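Local structure of uncharacterized protein (Parabacteroides merdae, 4R7F) at residues 221-226 and 262-267; 256-261 and 361-366; 308-313 and 345-350. The protein is of unknown function but has immunoglobulin-like beta-sandwich domains, binds magnesium and is probably related to type 9 secretion system plug proteins. All coordinates share one frame; numbering follows the deposited sequence. Where two conformers were deposited one is given.

Contact 1 of 3, residues 221-226 and 262-267; sequences GNEYRR and GTYQYD. With MG (magnesium ion), chain G.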
loop_
_atom_site.group_PDB
_atom_site.type_symbol
_atom_site.label_atom_id
_atom_site.label_comp_id
_atom_site.label_asym_id
_atom_site.label_seq_id
_atom_site.Cartn_x
_atom_site.Cartn_y
_atom_site.Cartn_z
ATOM N N GLY A 221 -2.336 11.623 14.386
ATOM C CA GLY A 221 -1.325 10.840 15.113
ATOM C C GLY A 221 0.030 10.898 14.448
ATOM O O GLY A 221 0.364 11.881 13.745
ATOM N N ASN A 222 0.790 9.833 14.665
ATOM C CA ASN A 222 2.193 9.759 14.325
ATOM C C ASN A 222 2.488 8.311 13.964
ATOM O O ASN A 222 1.668 7.409 14.237
ATOM C CB ASN A 222 3.065 10.177 15.515
ATOM C CG ASN A 222 4.464 10.652 15.101
ATOM O OD1 ASN A 222 4.914 10.394 14.001
ATOM N ND2 ASN A 222 5.144 11.339 15.991
ATOM N N GLU A 223 3.637 8.081 13.330
ATOM C CA GLU A 223 4.084 6.705 13.091
ATOM C C GLU A 223 4.385 6.114 14.442
ATOM O O GLU A 223 4.876 6.798 15.354
ATOM C CB GLU A 223 5.307 6.603 12.158
ATOM C CG GLU A 223 5.183 7.375 10.820
ATOM C CD GLU A 223 4.001 6.972 9.923
ATOM O OE1 GLU A 223 3.307 5.943 10.156
ATOM O OE2 GLU A 223 3.756 7.732 8.961
ATOM N N TYR A 224 4.042 4.847 14.571
ATOM C CA TYR A 224 4.200 4.153 15.819
ATOM C C TYR A 224 5.687 4.034 16.070
ATOM O O TYR A 224 6.533 4.026 15.136
ATOM C CB TYR A 224 3.550 2.753 15.784
ATOM C CG TYR A 224 2.043 2.741 15.871
ATOM C CD1 TYR A 224 1.272 3.242 14.870
ATOM C CD2 TYR A 224 1.386 2.196 16.983
ATOM C CE1 TYR A 224 -0.119 3.241 14.953
ATOM C CE2 TYR A 224 0.017 2.197 17.087
ATOM C CZ TYR A 224 -0.746 2.707 16.054
ATOM O OH TYR A 224 -2.126 2.720 16.124
ATOM N N ARG A 225 5.990 3.971 17.360
ATOM C CA ARG A 225 7.310 3.685 17.847
ATOM C C ARG A 225 7.619 2.227 17.600
ATOM O O ARG A 225 6.707 1.369 17.626
ATOM C CB ARG A 225 7.396 3.954 19.353
ATOM C CG ARG A 225 7.215 5.408 19.748
ATOM C CD ARG A 225 6.880 5.523 21.225
ATOM N NE ARG A 225 6.376 6.824 21.597
ATOM C CZ ARG A 225 7.130 7.870 21.916
ATOM N NH1 ARG A 225 8.455 7.805 21.895
ATOM N NH2 ARG A 225 6.543 8.998 22.256
ATOM N N ARG A 226 8.905 1.940 17.374
ATOM C CA ARG A 226 9.331 0.560 17.063
ATOM C C ARG A 226 10.476 0.151 17.937
ATOM O O ARG A 226 11.274 0.980 18.401
ATOM C CB ARG A 226 9.700 0.385 15.586
ATOM C CG ARG A 226 8.551 0.659 14.613
ATOM C CD ARG A 226 9.026 1.130 13.244
ATOM N NE ARG A 226 9.943 0.178 12.583
ATOM C CZ ARG A 226 11.099 0.494 11.985
ATOM N NH1 ARG A 226 11.541 1.751 11.927
ATOM N NH2 ARG A 226 11.826 -0.461 11.426
ATOM N N GLY A 262 7.038 18.872 17.586
ATOM C CA GLY A 262 8.077 18.709 16.574
ATOM C C GLY A 262 7.683 18.851 15.110
ATOM O O GLY A 262 6.773 19.576 14.763
ATOM N N THR A 263 8.421 18.152 14.255
ATOM C CA THR A 263 8.216 18.127 12.810
ATOM C C THR A 263 8.091 16.657 12.454
ATOM O O THR A 263 8.803 15.836 13.018
ATOM C CB THR A 263 9.447 18.720 12.069
ATOM O OG1 THR A 263 9.566 20.107 12.391
ATOM C CG2 THR A 263 9.336 18.558 10.535
ATOM N N TYR A 264 7.199 16.319 11.528
ATOM C CA TYR A 264 6.995 14.913 11.139
ATOM C C TYR A 264 8.291 14.282 10.632
ATOM O O TYR A 264 9.002 14.931 9.879
ATOM C CB TYR A 264 5.918 14.803 10.053
ATOM C CG TYR A 264 5.742 13.404 9.480
ATOM C CD1 TYR A 264 5.038 12.440 10.185
ATOM C CD2 TYR A 264 6.249 13.054 8.231
ATOM C CE1 TYR A 264 4.883 11.158 9.709
ATOM C CE2 TYR A 264 6.064 11.761 7.724
ATOM C CZ TYR A 264 5.382 10.820 8.482
ATOM O OH TYR A 264 5.155 9.539 8.053
ATOM N N GLN A 265 8.604 13.060 11.079
ATOM C CA GLN A 265 9.765 12.283 10.607
ATOM C C GLN A 265 9.247 11.025 9.931
ATOM O O GLN A 265 8.635 10.184 10.601
ATOM C CB GLN A 265 10.670 11.838 11.770
ATOM C CG GLN A 265 10.922 12.866 12.878
ATOM C CD GLN A 265 12.175 13.700 12.661
ATOM O OE1 GLN A 265 13.286 13.171 12.672
ATOM N NE2 GLN A 265 12.001 15.011 12.482
ATOM N N TYR A 266 9.472 10.879 8.623
ATOM C CA TYR A 266 9.105 9.630 7.975
ATOM C C TYR A 266 9.836 8.491 8.683
ATOM O O TYR A 266 11.032 8.556 8.938
ATOM C CB TYR A 266 9.357 9.599 6.455
ATOM C CG TYR A 266 8.942 8.249 5.865
ATOM C CD1 TYR A 266 7.613 7.991 5.479
ATOM C CD2 TYR A 266 9.866 7.204 5.761
ATOM C CE1 TYR A 266 7.236 6.741 4.987
ATOM C CE2 TYR A 266 9.498 5.955 5.273
ATOM C CZ TYR A 266 8.191 5.722 4.889
ATOM O OH TYR A 266 7.868 4.466 4.422
ATOM N N ASP A 267 9.054 7.516 9.105
ATOM C CA ASP A 267 9.517 6.239 9.652
ATOM C C ASP A 267 8.579 5.254 8.994
ATOM O O ASP A 267 7.460 5.614 8.635
ATOM C CB ASP A 267 9.357 6.183 11.182
ATOM C CG ASP A 267 9.726 4.808 11.786
ATOM O OD1 ASP A 267 10.646 4.176 11.225
ATOM O OD2 ASP A 267 9.103 4.377 12.814
HETATM MG MG MG G . 1.553 4.394 10.465
HETATM O O HOH W 1 6.916 12.221 13.224
HETATM O O HOH W 2 0.593 5.634 12.265
#

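Contact 2 of 3, residues 256-261 and 361-366; sequences DYRRDK and GPIEGN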
loop_
_atom_site.group_PDB
_atom_site.type_symbol
_atom_site.label_atom_id
_atom_site.label_comp_id
_atom_site.label_asym_id
_atom_site.label_seq_id
_atom_site.Cartn_x
_atom_site.Cartn_y
_atom_site.Cartn_z
ATOM N N ASP A 256 11.785 6.845 26.051
ATOM C CA ASP A 256 10.901 7.512 25.112
ATOM C C ASP A 256 10.563 8.897 25.635
ATOM O O ASP A 256 10.517 9.080 26.843
ATOM C CB ASP A 256 9.616 6.695 24.918
ATOM C CG ASP A 256 9.859 5.358 24.224
ATOM O OD1 ASP A 256 10.674 5.352 23.286
ATOM O OD2 ASP A 256 9.197 4.334 24.572
ATOM N N TYR A 257 10.295 9.837 24.716
ATOM C CA TYR A 257 9.974 11.214 25.053
ATOM C C TYR A 257 8.730 11.611 24.267
ATOM O O TYR A 257 8.420 10.988 23.266
ATOM C CB TYR A 257 11.168 12.159 24.732
ATOM C CG TYR A 257 12.480 11.790 25.456
ATOM C CD1 TYR A 257 13.375 10.881 24.897
ATOM C CD2 TYR A 257 12.791 12.333 26.692
ATOM C CE1 TYR A 257 14.537 10.515 25.555
ATOM C CE2 TYR A 257 13.951 11.993 27.358
ATOM C CZ TYR A 257 14.817 11.080 26.781
ATOM O OH TYR A 257 15.946 10.699 27.439
ATOM N N ARG A 258 8.014 12.630 24.743
ATOM C CA ARG A 258 6.913 13.228 23.982
ATOM C C ARG A 258 7.404 13.643 22.603
ATOM O O ARG A 258 8.517 14.099 22.457
ATOM C CB ARG A 258 6.286 14.402 24.732
ATOM C CG ARG A 258 5.560 13.916 25.985
ATOM C CD ARG A 258 4.885 14.995 26.823
ATOM N NE ARG A 258 3.790 15.659 26.120
ATOM C CZ ARG A 258 2.928 16.526 26.665
ATOM N NH1 ARG A 258 3.011 16.847 27.950
ATOM N NH2 ARG A 258 1.956 17.063 25.924
ATOM N N ARG A 259 6.575 13.405 21.590
ATOM C CA ARG A 259 6.913 13.718 20.204
ATOM C C ARG A 259 5.956 14.756 19.616
ATOM O O ARG A 259 5.968 14.993 18.425
ATOM C CB ARG A 259 6.863 12.440 19.346
ATOM C CG ARG A 259 7.966 11.456 19.666
ATOM C CD ARG A 259 8.076 10.329 18.658
ATOM N NE ARG A 259 6.842 9.549 18.639
ATOM C CZ ARG A 259 6.475 8.720 17.670
ATOM N NH1 ARG A 259 7.250 8.537 16.633
ATOM N NH2 ARG A 259 5.321 8.067 17.744
ATOM N N ASP A 260 5.126 15.370 20.441
ATOM C CA ASP A 260 4.108 16.316 19.950
ATOM C C ASP A 260 4.631 17.720 19.578
ATOM O O ASP A 260 3.925 18.485 18.934
ATOM C CB ASP A 260 3.007 16.505 21.000
ATOM C CG ASP A 260 3.551 17.023 22.314
ATOM O OD1 ASP A 260 4.615 16.541 22.703
ATOM O OD2 ASP A 260 2.934 17.879 22.958
ATOM N N LYS A 261 5.828 18.078 20.006
ATOM C CA LYS A 261 6.282 19.456 19.849
ATOM C C LYS A 261 7.296 19.540 18.703
ATOM O O LYS A 261 8.309 20.209 18.831
ATOM C CB LYS A 261 6.928 19.960 21.160
ATOM C CG LYS A 261 6.057 19.940 22.416
ATOM C CD LYS A 261 6.918 19.906 23.692
ATOM C CE LYS A 261 7.294 18.483 24.123
ATOM N NZ LYS A 261 6.170 17.796 24.838
ATOM N N GLY A 361 -2.557 12.955 20.464
ATOM C CA GLY A 361 -2.039 14.311 20.458
ATOM C C GLY A 361 -1.018 14.649 21.530
ATOM O O GLY A 361 0.012 15.244 21.244
ATOM N N PRO A 362 -1.326 14.323 22.783
ATOM C CA PRO A 362 -0.468 14.822 23.878
ATOM C C PRO A 362 0.952 14.231 23.904
ATOM O O PRO A 362 1.902 14.951 24.121
ATOM C CB PRO A 362 -1.261 14.453 25.132
ATOM C CG PRO A 362 -2.680 14.360 24.689
ATOM C CD PRO A 362 -2.605 13.780 23.287
ATOM N N ILE A 363 1.113 12.947 23.623
ATOM C CA ILE A 363 2.446 12.328 23.662
ATOM C C ILE A 363 3.068 12.007 22.286
ATOM O O ILE A 363 4.293 12.108 22.101
ATOM C CB ILE A 363 2.336 11.044 24.495
ATOM C CG1 ILE A 363 1.889 11.436 25.908
ATOM C CG2 ILE A 363 3.650 10.266 24.493
ATOM C CD1 ILE A 363 1.192 10.341 26.658
ATOM N N GLU A 364 2.233 11.586 21.341
ATOM C CA GLU A 364 2.723 11.150 20.055
ATOM C C GLU A 364 2.685 12.273 19.037
ATOM O O GLU A 364 3.469 12.284 18.104
ATOM C CB GLU A 364 1.945 9.929 19.557
ATOM C CG GLU A 364 2.036 8.736 20.489
ATOM C CD GLU A 364 3.451 8.269 20.793
ATOM O OE1 GLU A 364 4.456 8.825 20.266
ATOM O OE2 GLU A 364 3.578 7.307 21.596
ATOM N N GLY A 365 1.794 13.230 19.261
ATOM C CA GLY A 365 1.568 14.336 18.343
ATOM C C GLY A 365 0.613 13.945 17.219
ATOM O O GLY A 365 0.307 12.759 17.025
ATOM N N ASN A 366 0.149 14.955 16.481
ATOM C CA ASN A 366 -0.788 14.761 15.392
ATOM C C ASN A 366 -0.220 15.482 14.162
ATOM O O ASN A 366 -0.157 16.699 14.110
ATOM C CB ASN A 366 -2.179 15.306 15.762
ATOM C CG ASN A 366 -2.952 14.392 16.694
ATOM O OD1 ASN A 366 -2.814 13.159 16.650
ATOM N ND2 ASN A 366 -3.764 14.991 17.575
HETATM O O HOH W 3 1.346 17.829 17.338
#

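Contact 3 of 3, residues 308-313 and 345-350; sequences YLNGEL and NYQYLF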
loop_
_atom_site.group_PDB
_atom_site.type_symbol
_atom_site.label_atom_id
_atom_site.label_comp_id
_atom_site.label_asym_id
_atom_site.label_seq_id
_atom_site.Cartn_x
_atom_site.Cartn_y
_atom_site.Cartn_z
ATOM N N TYR A 308 -1.846 5.209 28.435
ATOM C CA TYR A 308 -1.953 3.804 28.090
ATOM C C TYR A 308 -0.983 3.418 26.968
ATOM O O TYR A 308 -0.844 4.108 25.955
ATOM C CB TYR A 308 -3.352 3.484 27.615
ATOM C CG TYR A 308 -4.417 3.599 28.654
ATOM C CD1 TYR A 308 -4.960 4.846 28.992
ATOM C CD2 TYR A 308 -4.895 2.472 29.317
ATOM C CE1 TYR A 308 -5.944 4.958 29.935
ATOM C CE2 TYR A 308 -5.896 2.588 30.257
ATOM C CZ TYR A 308 -6.389 3.829 30.573
ATOM O OH TYR A 308 -7.327 3.917 31.542
ATOM N N LEU A 309 -0.344 2.278 27.150
ATOM C CA LEU A 309 0.507 1.697 26.126
ATOM C C LEU A 309 -0.423 1.028 25.128
ATOM O O LEU A 309 -1.393 0.382 25.484
ATOM C CB LEU A 309 1.460 0.723 26.798
ATOM C CG LEU A 309 2.627 0.076 26.081
ATOM C CD1 LEU A 309 3.389 1.027 25.174
ATOM C CD2 LEU A 309 3.529 -0.493 27.177
ATOM N N ASN A 310 -0.203 1.294 23.866
ATOM C CA ASN A 310 -1.186 0.962 22.875
ATOM C C ASN A 310 -0.535 0.254 21.686
ATOM O O ASN A 310 0.584 0.586 21.273
ATOM C CB ASN A 310 -1.875 2.245 22.420
ATOM C CG ASN A 310 -2.953 1.992 21.409
ATOM O OD1 ASN A 310 -2.866 2.376 20.227
ATOM N ND2 ASN A 310 -3.968 1.306 21.850
ATOM N N GLY A 311 -1.271 -0.693 21.125
ATOM C CA GLY A 311 -0.816 -1.458 19.950
ATOM C C GLY A 311 -1.393 -2.871 20.008
ATOM O O GLY A 311 -2.099 -3.215 20.966
ATOM N N GLU A 312 -1.072 -3.693 19.006
ATOM C CA GLU A 312 -1.537 -5.087 18.897
ATOM C C GLU A 312 -1.013 -5.857 20.131
ATOM O O GLU A 312 -1.623 -6.786 20.598
ATOM C CB GLU A 312 -1.095 -5.744 17.544
ATOM C CG GLU A 312 -1.898 -6.980 17.040
ATOM C CD GLU A 312 -1.127 -7.962 16.110
ATOM O OE1 GLU A 312 -0.114 -7.604 15.479
ATOM O OE2 GLU A 312 -1.531 -9.141 16.022
ATOM N N LEU A 313 0.125 -5.450 20.684
ATOM C CA LEU A 313 0.657 -6.114 21.889
ATOM C C LEU A 313 -0.316 -6.183 23.084
ATOM O O LEU A 313 -0.180 -7.054 23.914
ATOM C CB LEU A 313 1.954 -5.471 22.371
ATOM C CG LEU A 313 1.978 -4.196 23.214
ATOM C CD1 LEU A 313 3.426 -3.907 23.625
ATOM C CD2 LEU A 313 1.384 -3.017 22.438
ATOM N N ASN A 345 5.473 -2.658 17.101
ATOM C CA ASN A 345 5.014 -1.268 17.075
ATOM C C ASN A 345 4.308 -0.949 18.411
ATOM O O ASN A 345 3.608 -1.788 18.980
ATOM C CB ASN A 345 3.961 -1.022 15.983
ATOM C CG ASN A 345 4.504 -1.016 14.550
ATOM O OD1 ASN A 345 3.842 -0.491 13.668
ATOM N ND2 ASN A 345 5.649 -1.612 14.299
ATOM N N TYR A 346 4.401 0.294 18.852
ATOM C CA TYR A 346 3.712 0.719 20.045
ATOM C C TYR A 346 3.613 2.230 20.101
ATOM O O TYR A 346 4.341 2.923 19.418
ATOM C CB TYR A 346 4.401 0.172 21.321
ATOM C CG TYR A 346 5.752 0.790 21.664
ATOM C CD1 TYR A 346 6.927 0.380 21.044
ATOM C CD2 TYR A 346 5.852 1.769 22.639
ATOM C CE1 TYR A 346 8.163 0.951 21.405
ATOM C CE2 TYR A 346 7.067 2.339 22.986
ATOM C CZ TYR A 346 8.219 1.947 22.367
ATOM O OH TYR A 346 9.409 2.542 22.769
ATOM N N GLN A 347 2.699 2.725 20.931
ATOM C CA GLN A 347 2.594 4.139 21.195
ATOM C C GLN A 347 1.882 4.343 22.510
ATOM O O GLN A 347 1.399 3.394 23.165
ATOM C CB GLN A 347 1.829 4.832 20.083
ATOM C CG GLN A 347 0.374 4.478 20.082
ATOM C CD GLN A 347 -0.422 5.129 18.960
ATOM O OE1 GLN A 347 0.054 6.008 18.237
ATOM N NE2 GLN A 347 -1.663 4.691 18.816
ATOM N N TYR A 348 1.790 5.604 22.871
ATOM C CA TYR A 348 1.283 6.017 24.137
ATOM C C TYR A 348 0.081 6.926 23.914
ATOM O O TYR A 348 0.200 7.986 23.317
ATOM C CB TYR A 348 2.373 6.785 24.881
ATOM C CG TYR A 348 3.599 5.973 25.269
ATOM C CD1 TYR A 348 3.566 5.011 26.296
ATOM C CD2 TYR A 348 4.812 6.216 24.660
ATOM C CE1 TYR A 348 4.710 4.316 26.653
ATOM C CE2 TYR A 348 5.941 5.518 25.006
ATOM C CZ TYR A 348 5.900 4.571 25.983
ATOM O OH TYR A 348 7.084 3.931 26.291
ATOM N N LEU A 349 -1.069 6.507 24.414
ATOM C CA LEU A 349 -2.277 7.280 24.267
ATOM C C LEU A 349 -2.669 7.848 25.616
ATOM O O LEU A 349 -2.517 7.199 26.623
ATOM C CB LEU A 349 -3.412 6.398 23.760
ATOM C CG LEU A 349 -3.323 5.816 22.358
ATOM C CD1 LEU A 349 -4.607 5.029 22.086
ATOM C CD2 LEU A 349 -3.156 6.915 21.325
ATOM N N PHE A 350 -3.188 9.058 25.594
ATOM C CA PHE A 350 -3.767 9.727 26.730
ATOM C C PHE A 350 -5.302 9.597 26.687
ATOM O O PHE A 350 -5.919 9.894 25.667
ATOM C CB PHE A 350 -3.380 11.214 26.635
ATOM C CG PHE A 350 -3.921 12.058 27.722
ATOM C CD1 PHE A 350 -3.441 11.933 29.017
ATOM C CD2 PHE A 350 -4.913 12.987 27.461
ATOM C CE1 PHE A 350 -3.951 12.718 30.044
ATOM C CE2 PHE A 350 -5.422 13.776 28.479
ATOM C CZ PHE A 350 -4.928 13.651 29.769
HETATM O O HOH W 4 2.135 -4.137 19.012
#

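Contact 1 of 3, residues 221-226 and 262-267
Asn222 opens the contact with its CG anti to the backbone N (chi1 -157°), a torsion that lets OD1 take the Glu223 amide N at 2.7 Å, with the donor above the carbonyl plane. The same OD1 accepts a hydrogen bond from a water that in turn accepts one from Gln265 N, so this oxygen is linked through water to the other segment. Glu223 follows, its chain bent at chi2 and its two carboxylate oxygens doing different work. OE1 binds the magnesium ion at 2.4 Å. OE2 receives the hydroxyl of Tyr264 at 2.5 Å, a very short bond on its anti lone pair, with OE2 lying in the plane of the ring at its edge; carboxylate and ring planes stand 64° apart. The metal and the phenol together restrain the rotation of the carboxylate, and the bound cation would be expected to favour its charged form. An alanine in place of Tyr264 would probably leave that carboxylate less firmly oriented, since the OH bond to OE2 would be lost. Further along, Arg226 and Asp267 meet tip to tip, NH1 to OD1 at 2.7 Å, a salt bridge whose hydrogen bond is weak (118° at the hydrogen). Asp269, Asp271, the carbonyl O of Gln371 and a water bonded to Asn222 O are among the ion's other ligands: an oxygen-lined magnesium site built from loops, with Tyr264 as second-shell support for its glutamate ligand.

Contact 2 of 3, residues 256-261 and 361-366
Two guanidinium groups meet the 361-366 loop edge-on. In a side-on salt bridge, Arg259 NE and NH2 both donate to Glu364 OE1, which lies within 5° of the guanidinium plane; NH2 stands 2.8 Å from OE1. The carboxylate is turned 84° against that plane; NE meets OE1 nearly along its C-O axis, whereas NH2 comes from above the carboxylate. Arg258 also works at its edge: its chain bends at chi3, and NE and NH2 converge on the Pro362 O in two weak bonds, each 2.8 Å long. Between these side chains the backbones join directly, Arg259 N to Ile363 O at 2.7 Å and almost straight (172°). Beside that bond the loops close tightly, with Asp260 CA 3.6 Å from Gly365 CA. A side chain at Gly365 would clash there, and its positive phi also suits glycine. Asp260 is held within its own loop, weakly by Arg258 NH2 at OD2 and by the poorly ordered Lys261 NZ at OD1. Arg259 NH2 additionally donates to Glu223 O, and Glu364 OE2 pairs with Arg225. Two irregular loops are thus joined by polar bonds, the straight backbone bond and the Arg259-Glu364 salt bridge being the best formed, and Glu364, between two arginines, would probably stay ionised.

Contact 3 of 3, residues 308-313 and 345-350
Strands 308-310 and 345-350 pair antiparallel, consistent with the immunoglobulin-like beta-sandwich domains of this protein, their short axes 4.7 Å apart at closest approach. Tyr308 with Leu349 and Asn310 with Gln347 are hydrogen-bonded pairs; Leu309 with Tyr348, between them, is a non-hydrogen-bonded pair. The bond from Tyr308 N to Leu349 O, 2.8 Å and 165°, runs nearly along the C=O axis. Asn310 can be followed outward on the face it shares with Gln347 and Leu349. Its CB rests against Gln347 O and Leu349 CG. Its CG lies anti to the backbone N (chi1 -178°) and meets Leu349 CD1 at 3.5 Å. At the tip both ND2 and OD1 lie by that methyl, and OD1 also meets Gln347 NE2. On the opposite face Leu309 CD1 sits obliquely to two aromatic rings, 3.6 Å from Tyr346 CD2 and 3.8 Å from Tyr348 CE1. Phe295 of strand 290-298 packs on Leu309 and Tyr348 and meets the Tyr346 ring edge-to-face, while both tyrosine hydroxyls are hydrogen-bonded to Asp256 OD2. Beyond the strand, a CB on Gly311 would come too near Asn345 O, and its backbone angles also call for glycine. Gln347 takes the crowded first torsion with an extended chain beyond it, which lays its amide beside that of Asn310, the planes 25° apart; NE2 donates to OD1 at 3.0 Å, in the carbonyl plane and on a lone pair.

In the fold
Contact 3 is the buried one, its centre about 11 Å from the chain's centre, and rests on regular strand pairing and apolar packing. Contacts 1 and 2, about 20 and 22 Å from that centre, are only partly buried and join mainly irregular segments through charged groups, contact 1 holding a metal ion and running into strand 225-228. Contacts 1 and 3 reach one sheet, where that strand neighbours strand 342-352 and Arg225 O lies 2.8 Å from Tyr346 N. Along the chain, contact 3 is nested within the loop that contact 2 closes, whereas contacts 1 and 2 interleave. Their centres are about 9 Å apart, and Gly221 N approaches Asn366 OD1 to 2.8 Å, a probable hydrogen bond.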